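Local coordinates for protein polyporopepsin (Irpex lacteus, PDB 1WKR) that cleaves peptide bonds with broad specificity as a fungal aspartic endopeptidase of the pepsin (A1) family, with milk-clotting activity, at residues A[36-48]-A[86-98]. Numbering follows the deposited sequence.
With SO4 (sulfate ion), chain F; SO4 (sulfate ion), chain G; SO4 (sulfate ion), chain D.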
loop_
_atom_site.group_PDB
_atom_site.type_symbol
_atom_site.label_atom_id
_atom_site.label_comp_id
_atom_site.label_asym_id
_atom_site.label_seq_id
_atom_site.Cartn_x
_atom_site.Cartn_y
_atom_site.Cartn_z
ATOM N N SER A 36 -5.706 8.990 -0.261
ATOM C CA SER A 36 -6.146 9.464 -1.564
ATOM C C SER A 36 -5.766 10.872 -1.858
ATOM O O SER A 36 -6.187 11.429 -2.890
ATOM C CB SER A 36 -7.670 9.279 -1.678
ATOM O OG SER A 36 -7.940 7.896 -1.371
ATOM N N ASN A 37 -4.923 11.475 -1.014
ATOM C CA ASN A 37 -4.418 12.833 -1.251
ATOM C C ASN A 37 -3.011 12.713 -1.748
ATOM O O ASN A 37 -2.145 12.065 -1.126
ATOM C CB ASN A 37 -4.395 13.621 0.078
ATOM C CG ASN A 37 -5.762 13.977 0.564
ATOM O OD1 ASN A 37 -6.563 13.110 0.963
ATOM N ND2 ASN A 37 -6.155 15.278 0.499
ATOM N N THR A 38 -2.740 13.299 -2.926
ATOM C CA THR A 38 -1.370 13.397 -3.459
ATOM C C THR A 38 -0.744 14.665 -2.938
ATOM O O THR A 38 -1.370 15.734 -3.106
ATOM C CB THR A 38 -1.375 13.314 -4.979
ATOM O OG1 THR A 38 -1.727 11.972 -5.350
ATOM C CG2 THR A 38 0.001 13.614 -5.570
ATOM N N TRP A 39 0.392 14.575 -2.271
ATOM C CA TRP A 39 1.014 15.775 -1.680
ATOM C C TRP A 39 2.478 15.624 -1.655
ATOM O O TRP A 39 3.064 14.529 -1.708
ATOM C CB TRP A 39 0.440 15.994 -0.263
ATOM C CG TRP A 39 0.783 14.926 0.754
ATOM C CD1 TRP A 39 0.069 13.819 1.065
ATOM C CD2 TRP A 39 1.936 14.945 1.633
ATOM N NE1 TRP A 39 0.695 13.108 2.077
ATOM C CE2 TRP A 39 1.824 13.803 2.476
ATOM C CE3 TRP A 39 2.998 15.818 1.815
ATOM C CZ2 TRP A 39 2.757 13.490 3.443
ATOM C CZ3 TRP A 39 3.943 15.520 2.786
ATOM C CH2 TRP A 39 3.813 14.375 3.630
ATOM N N LEU A 40 3.135 16.781 -1.514
ATOM C CA LEU A 40 4.593 16.863 -1.462
ATOM C C LEU A 40 4.984 17.945 -0.425
ATOM O O LEU A 40 4.124 18.648 0.113
ATOM C CB LEU A 40 5.194 17.151 -2.866
ATOM C CG LEU A 40 4.707 18.419 -3.550
ATOM C CD1 LEU A 40 5.463 19.703 -3.080
ATOM C CD2 LEU A 40 4.911 18.250 -5.057
ATOM N N GLY A 41 6.277 18.033 -0.150
ATOM C CA GLY A 41 6.779 19.077 0.787
ATOM C C GLY A 41 7.405 18.460 1.977
ATOM O O GLY A 41 7.865 19.237 2.884
ATOM N N ALA A 42 7.459 17.134 2.155
ATOM C CA ALA A 42 8.166 16.528 3.294
ATOM C C ALA A 42 9.626 16.610 3.177
ATOM O O ALA A 42 10.375 16.340 4.207
ATOM C CB ALA A 42 7.720 15.050 3.480
ATOM N N ASP A 43 10.182 16.893 2.047
ATOM C CA ASP A 43 11.683 17.005 1.848
ATOM C C ASP A 43 11.916 18.191 0.948
ATOM O O ASP A 43 11.978 19.358 1.445
ATOM C CB ASP A 43 12.254 15.738 1.387
ATOM C CG ASP A 43 13.775 15.794 1.229
ATOM O OD1 ASP A 43 14.347 16.824 1.585
ATOM O OD2 ASP A 43 14.385 14.823 0.689
ATOM N N LYS A 44 12.001 17.990 -0.352
ATOM C CA LYS A 44 12.220 19.122 -1.306
ATOM C C LYS A 44 11.106 20.130 -1.141
ATOM O O LYS A 44 9.902 19.838 -1.046
ATOM C CB LYS A 44 12.126 18.587 -2.716
ATOM C CG LYS A 44 13.252 17.614 -3.047
ATOM C CD LYS A 44 12.992 16.989 -4.481
ATOM C CE LYS A 44 14.043 16.119 -5.022
ATOM N NZ LYS A 44 14.404 16.303 -6.353
ATOM N N SER A 45 11.446 21.444 -1.230
ATOM C CA SER A 45 10.470 22.506 -1.254
ATOM C C SER A 45 9.672 22.392 -2.594
ATOM O O SER A 45 10.210 22.028 -3.614
ATOM C CB SER A 45 11.182 23.853 -1.239
ATOM O OG SER A 45 11.945 23.974 -0.054
ATOM N N TYR A 46 8.433 22.842 -2.480
ATOM C CA TYR A 46 7.568 22.938 -3.677
ATOM C C TYR A 46 8.129 24.020 -4.611
ATOM O O TYR A 46 8.171 25.197 -4.248
ATOM C CB TYR A 46 6.169 23.308 -3.267
ATOM C CG TYR A 46 5.138 23.436 -4.362
ATOM C CD1 TYR A 46 5.167 22.634 -5.499
ATOM C CD2 TYR A 46 4.091 24.345 -4.219
ATOM C CE1 TYR A 46 4.192 22.756 -6.483
ATOM C CE2 TYR A 46 3.122 24.457 -5.190
ATOM C CZ TYR A 46 3.181 23.674 -6.270
ATOM O OH TYR A 46 2.132 23.808 -7.207
ATOM N N VAL A 47 8.498 23.620 -5.806
ATOM C CA VAL A 47 9.012 24.575 -6.842
ATOM C C VAL A 47 7.832 25.037 -7.645
ATOM O O VAL A 47 7.177 24.225 -8.397
ATOM C CB VAL A 47 10.022 23.893 -7.672
ATOM C CG1 VAL A 47 10.528 24.901 -8.747
ATOM C CG2 VAL A 47 11.220 23.446 -6.767
ATOM N N LYS A 48 7.447 26.295 -7.549
ATOM C CA LYS A 48 6.262 26.857 -8.181
ATOM C C LYS A 48 6.612 27.357 -9.560
ATOM O O LYS A 48 7.511 28.213 -9.772
ATOM C CB LYS A 48 5.726 28.010 -7.338
ATOM C CG LYS A 48 5.173 27.441 -6.020
ATOM C CD LYS A 48 4.538 28.611 -5.193
ATOM C CE LYS A 48 3.973 28.077 -3.856
ATOM N NZ LYS A 48 3.377 29.226 -3.089
ATOM N N LYS A 86 -3.648 20.186 -14.096
ATOM C CA LYS A 86 -4.529 20.607 -13.120
ATOM C C LYS A 86 -4.919 19.541 -12.081
ATOM O O LYS A 86 -6.036 19.525 -11.598
ATOM C CB LYS A 86 -5.737 21.304 -13.730
ATOM C CG LYS A 86 -5.427 22.566 -14.601
ATOM C CD LYS A 86 -6.702 23.537 -14.734
ATOM C CE LYS A 86 -7.076 23.903 -13.275
ATOM N NZ LYS A 86 -8.102 25.262 -13.353
ATOM N N GLN A 87 -3.984 18.669 -11.809
ATOM C CA GLN A 87 -4.130 17.778 -10.637
ATOM C C GLN A 87 -4.131 18.585 -9.340
ATOM O O GLN A 87 -3.251 19.429 -9.162
ATOM C CB GLN A 87 -2.964 16.785 -10.624
ATOM C CG GLN A 87 -2.999 15.859 -9.374
ATOM C CD GLN A 87 -4.205 14.970 -9.321
ATOM O OE1 GLN A 87 -4.506 14.295 -10.339
ATOM N NE2 GLN A 87 -4.900 14.894 -8.196
ATOM N N SER A 88 -5.101 18.356 -8.480
ATOM C CA SER A 88 -5.106 19.002 -7.157
ATOM C C SER A 88 -4.120 18.215 -6.280
ATOM O O SER A 88 -4.251 16.974 -6.140
ATOM C CB SER A 88 -6.476 19.004 -6.635
ATOM O OG SER A 88 -6.505 19.706 -5.380
ATOM N N ILE A 89 -3.186 18.923 -5.674
ATOM C CA ILE A 89 -2.155 18.364 -4.778
ATOM C C ILE A 89 -2.105 19.139 -3.495
ATOM O O ILE A 89 -2.343 20.384 -3.450
ATOM C CB ILE A 89 -0.764 18.349 -5.456
ATOM C CG1 ILE A 89 -0.266 19.779 -5.815
ATOM C CG2 ILE A 89 -0.810 17.469 -6.708
ATOM C CD1 ILE A 89 1.152 19.804 -6.185
ATOM N N GLY A 90 -1.687 18.508 -2.430
ATOM C CA GLY A 90 -1.317 19.178 -1.186
ATOM C C GLY A 90 0.156 19.503 -1.143
ATOM O O GLY A 90 1.003 18.838 -1.722
ATOM N N VAL A 91 0.443 20.602 -0.421
ATOM C CA VAL A 91 1.819 21.046 -0.187
ATOM C C VAL A 91 1.964 21.245 1.331
ATOM O O VAL A 91 1.324 22.127 1.891
ATOM C CB VAL A 91 2.147 22.320 -0.986
ATOM C CG1 VAL A 91 3.549 22.800 -0.619
ATOM C CG2 VAL A 91 2.087 21.986 -2.476
ATOM N N ALA A 92 2.765 20.397 1.918
ATOM C CA ALA A 92 2.795 20.351 3.414
ATOM C C ALA A 92 3.620 21.501 3.984
ATOM O O ALA A 92 4.768 21.755 3.508
ATOM C CB ALA A 92 3.451 19.012 3.848
ATOM N N SER A 93 3.059 22.123 4.993
ATOM C CA SER A 93 3.871 23.032 5.935
ATOM C C SER A 93 4.166 22.307 7.213
ATOM O O SER A 93 5.030 22.770 7.951
ATOM C CB SER A 93 3.128 24.290 6.172
ATOM O OG SER A 93 1.878 24.077 6.725
ATOM N N ARG A 94 3.432 21.245 7.515
ATOM C CA ARG A 94 3.713 20.377 8.693
ATOM C C ARG A 94 3.694 18.928 8.181
ATOM O O ARG A 94 2.775 18.592 7.472
ATOM C CB ARG A 94 2.609 20.567 9.816
ATOM C CG ARG A 94 2.538 21.998 10.445
ATOM C CD ARG A 94 3.859 22.446 10.997
ATOM N NE ARG A 94 3.849 23.852 11.430
ATOM C CZ ARG A 94 4.964 24.694 10.962
ATOM N NH1 ARG A 94 6.205 24.125 10.434
ATOM N NH2 ARG A 94 4.953 25.978 11.094
ATOM N N ASP A 95 4.606 18.088 8.667
ATOM C CA ASP A 95 4.467 16.620 8.367
ATOM C C ASP A 95 5.253 15.829 9.404
ATOM O O ASP A 95 6.302 16.296 9.933
ATOM C CB ASP A 95 4.961 16.275 6.930
ATOM C CG ASP A 95 6.392 16.567 6.769
ATOM O OD1 ASP A 95 6.812 17.648 6.431
ATOM O OD2 ASP A 95 7.236 15.590 6.986
ATOM N N SER A 96 4.765 14.660 9.699
ATOM C CA SER A 96 5.421 13.675 10.620
ATOM C C SER A 96 5.206 12.281 10.029
ATOM O O SER A 96 4.100 11.948 9.656
ATOM C CB SER A 96 4.807 13.794 11.968
ATOM O OG SER A 96 4.919 15.101 12.523
ATOM N N GLY A 97 6.251 11.470 10.115
ATOM C CA GLY A 97 6.140 10.051 9.695
ATOM C C GLY A 97 6.657 9.758 8.278
ATOM O O GLY A 97 6.525 8.636 7.764
ATOM N N PHE A 98 7.254 10.742 7.620
ATOM C CA PHE A 98 7.608 10.676 6.176
ATOM C C PHE A 98 9.081 10.663 5.886
ATOM O O PHE A 98 9.485 11.016 4.799
ATOM C CB PHE A 98 6.835 11.748 5.442
ATOM C CG PHE A 98 5.402 11.393 5.481
ATOM C CD1 PHE A 98 4.882 10.359 4.644
ATOM C CD2 PHE A 98 4.449 11.994 6.389
ATOM C CE1 PHE A 98 3.574 9.920 4.757
ATOM C CE2 PHE A 98 3.175 11.577 6.452
ATOM C CZ PHE A 98 2.743 10.560 5.653
HETATM S S SO4 F . 6.972 19.782 11.242
HETATM O O1 SO4 F . 8.214 18.939 11.756
HETATM O O2 SO4 F . 5.717 19.397 11.617
HETATM O O3 SO4 F . 7.226 21.256 11.615
HETATM O O4 SO4 F . 7.034 19.614 9.687
HETATM S S SO4 G . 9.160 12.986 11.989
HETATM O O1 SO4 G . 8.300 13.509 13.334
HETATM O O2 SO4 G . 10.720 12.971 12.583
HETATM O O3 SO4 G . 8.779 11.580 11.571
HETATM O O4 SO4 G . 9.284 14.091 10.768
HETATM S S SO4 D . 0.196 26.755 5.265
HETATM O O1 SO4 D . 1.360 27.842 4.799
HETATM O O2 SO4 D . 0.225 25.717 4.185
HETATM O O3 SO4 D . 0.625 26.193 6.495
HETATM O O4 SO4 D . -1.079 27.349 5.341
HETATM O O HOH W 1 -4.639 15.187 -3.970
HETATM O O HOH W 2 7.467 22.162 2.509
HETATM O O HOH W 3 9.333 19.328 5.491
HETATM O O HOH W 4 9.830 16.107 6.714
#
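Trp39 drives the edge of its six-membered ring into the face of Phe98, a T-shaped pair with ring planes at 89° and centroids 4.8 Å apart. Its CZ2 stands over the centre of the phenylalanine ring. With CG set between backbone N and carbonyl carbon (chi1 66°), the indole reaches along the sheet past Gly90, so that CZ3 also meets Ala92 CB at 3.7 Å. Gly90 brings no side chain to this face, where the CB of Trp39 lies close by.

On the other face Leu40 and Val91 lie side by side, Leu40 CD1 to Val91 CG2 4.1 Å. Tyr46, its CG anti to the backbone N (chi1 -179°), turns its ring across Val91, whose CG2 makes a CH-pi contact 3.9 Å from the ring centroid; the phenol oxygen is hydrogen-bonded to Asp75.

In this pepsin-like fold strand 39-40 sits between strands 82-96 (parallel) and 103-106 (antiparallel), joined to the former by Gly90 N to Thr38 O (2.9 Å), Leu40 N to Gly90 O (3.0 Å) and Ala92 N to Leu40 O (2.9 Å). Beyond them, waters link Gly41 O and Ala42 O to the Asp95 carboxylate.

Phe98, just after strand 82-96, also packs on Ile104 and on a modified side chain of the bound pepstatin; its own side chain lies about 7 Å from that of the active-site Asp32. The chemistry is thus divided: backbone bonds fix the strand register, while apolar packing ties Trp39 to an aromatic residue of the substrate cleft.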